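Local coordinates for DNA polymerase III subunit beta (Helicobacter pylori 26695, PDB 4S3I), which pairs with a second copy to form a ring that slides on DNA, tethering DNA polymerases and other proteins and conferring processivity, at residues F266-I270 against N288-E292. Sequence-based numbering, arbitrary orientation.
Sequences FKESI and NALFE
Phe291 drives the edge of its ring into one face of the Phe266 ring. Phe291 CZ sits over the centre of that face, 3.5 Å from Phe266 CE2. The Phe266 and Phe291 centroids lie 4.8 Å apart. The planes meet at 72°, a T-shaped pair. Phe291 CG stands anti to the carbonyl carbon (chi1 -55°), which sends the ring across to the helix. There, Ser269 lies over one face of the Phe291 ring. Ser269 CB stands 3.5 Å from the centroid of the Phe291 ring, 9° off its normal, which makes a CH-pi contact. The Ser269 hydroxyl turns back beside its own backbone N, and OG makes a hydrogen bond to the carbonyl O of Glu265, one turn back in the helix. The helix itself therefore satisfies this buried polar group. Ile270 approaches the same ring obliquely, with CG1 4.0 Å from Phe291 CE1. Ala289 CB, two residues earlier on the strand and on the same side, lies 3.8 Å from Phe266 CZ. The contact is thus apolar and buried, held by side chains from one side of each segment. It packs helix 263-273 on one face of the four-stranded antiparallel sheet of strands 301-307, 288-293, 279-284 and 318-323 in the C-terminal domain. Strand 288-293 runs there between strands 279-284 and 301-307. Phe339 adds a second edge-to-face partner for Phe266, and Ile270 also packs on helix 324-332.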
loop_
_atom_site.group_PDB
_atom_site.type_symbol
_atom_site.label_atom_id
_atom_site.label_comp_id
_atom_site.label_asym_id
_atom_site.label_seq_id
_atom_site.Cartn_x
_atom_site.Cartn_y
_atom_site.Cartn_z
ATOM N N PHE A 266 -4.785 -19.554 -19.595
ATOM C CA PHE A 266 -3.829 -20.223 -18.720
ATOM C C PHE A 266 -3.536 -19.436 -17.429
ATOM O O PHE A 266 -3.469 -20.037 -16.360
ATOM C CB PHE A 266 -2.534 -20.589 -19.480
ATOM C CG PHE A 266 -2.587 -21.962 -20.095
ATOM C CD1 PHE A 266 -3.486 -22.239 -21.123
ATOM C CD2 PHE A 266 -1.795 -22.984 -19.603
ATOM C CE1 PHE A 266 -3.573 -23.539 -21.674
ATOM C CE2 PHE A 266 -1.866 -24.272 -20.148
ATOM C CZ PHE A 266 -2.764 -24.548 -21.182
ATOM N N LYS A 267 -3.346 -18.117 -17.533
ATOM C CA LYS A 267 -3.137 -17.289 -16.343
ATOM C C LYS A 267 -4.311 -17.474 -15.386
ATOM O O LYS A 267 -4.127 -17.690 -14.201
ATOM C CB LYS A 267 -3.026 -15.796 -16.697
ATOM C CG LYS A 267 -1.690 -15.324 -17.288
ATOM C CD LYS A 267 -1.778 -13.804 -17.556
ATOM C CE LYS A 267 -0.494 -13.244 -18.153
ATOM N NZ LYS A 267 -0.617 -11.765 -18.379
ATOM N N GLU A 268 -5.520 -17.390 -15.928
ATOM C CA GLU A 268 -6.728 -17.425 -15.113
ATOM C C GLU A 268 -6.871 -18.795 -14.432
ATOM O O GLU A 268 -7.210 -18.893 -13.249
ATOM C CB GLU A 268 -7.935 -17.102 -15.996
ATOM C CG GLU A 268 -9.233 -16.902 -15.269
ATOM C CD GLU A 268 -10.400 -16.689 -16.234
ATOM O OE1 GLU A 268 -11.549 -16.542 -15.758
ATOM O OE2 GLU A 268 -10.163 -16.675 -17.468
ATOM N N SER A 269 -6.558 -19.851 -15.172
ATOM C CA SER A 269 -6.703 -21.212 -14.667
ATOM C C SER A 269 -5.655 -21.526 -13.601
ATOM O O SER A 269 -5.960 -22.156 -12.584
ATOM C CB SER A 269 -6.620 -22.208 -15.829
ATOM O OG SER A 269 -7.726 -22.040 -16.701
ATOM N N ILE A 270 -4.427 -21.078 -13.844
ATOM C CA ILE A 270 -3.325 -21.278 -12.906
ATOM C C ILE A 270 -3.528 -20.514 -11.592
ATOM O O ILE A 270 -3.310 -21.064 -10.504
ATOM C CB ILE A 270 -1.991 -20.903 -13.561
ATOM C CG1 ILE A 270 -1.656 -21.954 -14.622
ATOM C CG2 ILE A 270 -0.877 -20.810 -12.522
ATOM C CD1 ILE A 270 -0.618 -21.504 -15.615
ATOM N N ASN A 288 -8.410 -30.152 -24.928
ATOM C CA ASN A 288 -8.633 -29.739 -23.546
ATOM C C ASN A 288 -7.342 -29.535 -22.762
ATOM O O ASN A 288 -6.349 -30.236 -22.971
ATOM C CB ASN A 288 -9.519 -30.764 -22.816
ATOM C CG ASN A 288 -10.995 -30.407 -22.871
ATOM O OD1 ASN A 288 -11.717 -30.799 -23.799
ATOM N ND2 ASN A 288 -11.452 -29.656 -21.876
ATOM N N ALA A 289 -7.361 -28.568 -21.854
ATOM C CA ALA A 289 -6.247 -28.373 -20.927
ATOM C C ALA A 289 -6.837 -28.496 -19.550
ATOM O O ALA A 289 -7.790 -27.782 -19.232
ATOM C CB ALA A 289 -5.621 -26.989 -21.112
ATOM N N LEU A 290 -6.295 -29.406 -18.741
ATOM C CA LEU A 290 -6.833 -29.658 -17.415
ATOM C C LEU A 290 -5.828 -29.136 -16.393
ATOM O O LEU A 290 -4.628 -29.331 -16.558
ATOM C CB LEU A 290 -7.030 -31.161 -17.177
ATOM C CG LEU A 290 -7.861 -32.083 -18.083
ATOM C CD1 LEU A 290 -9.321 -31.652 -18.146
ATOM C CD2 LEU A 290 -7.275 -32.273 -19.507
ATOM N N PHE A 291 -6.315 -28.526 -15.319
ATOM C CA PHE A 291 -5.422 -28.016 -14.283
ATOM C C PHE A 291 -5.862 -28.556 -12.932
ATOM O O PHE A 291 -7.027 -28.431 -12.573
ATOM C CB PHE A 291 -5.468 -26.484 -14.237
ATOM C CG PHE A 291 -5.180 -25.805 -15.557
ATOM C CD1 PHE A 291 -3.960 -25.172 -15.777
ATOM C CD2 PHE A 291 -6.146 -25.762 -16.559
ATOM C CE1 PHE A 291 -3.693 -24.522 -16.988
ATOM C CE2 PHE A 291 -5.896 -25.118 -17.772
ATOM C CZ PHE A 291 -4.670 -24.491 -17.989
ATOM N N GLU A 292 -4.931 -29.144 -12.178
ATOM C CA GLU A 292 -5.243 -29.683 -10.852
ATOM C C GLU A 292 -4.201 -29.255 -9.833
ATOM O O GLU A 292 -3.005 -29.299 -10.111
ATOM C CB GLU A 292 -5.290 -31.222 -10.879
ATOM C CG GLU A 292 -6.471 -31.821 -11.634
ATOM C CD GLU A 292 -6.380 -33.335 -11.798
ATOM O OE1 GLU A 292 -5.484 -33.803 -12.536
ATOM O OE2 GLU A 292 -7.211 -34.050 -11.192
#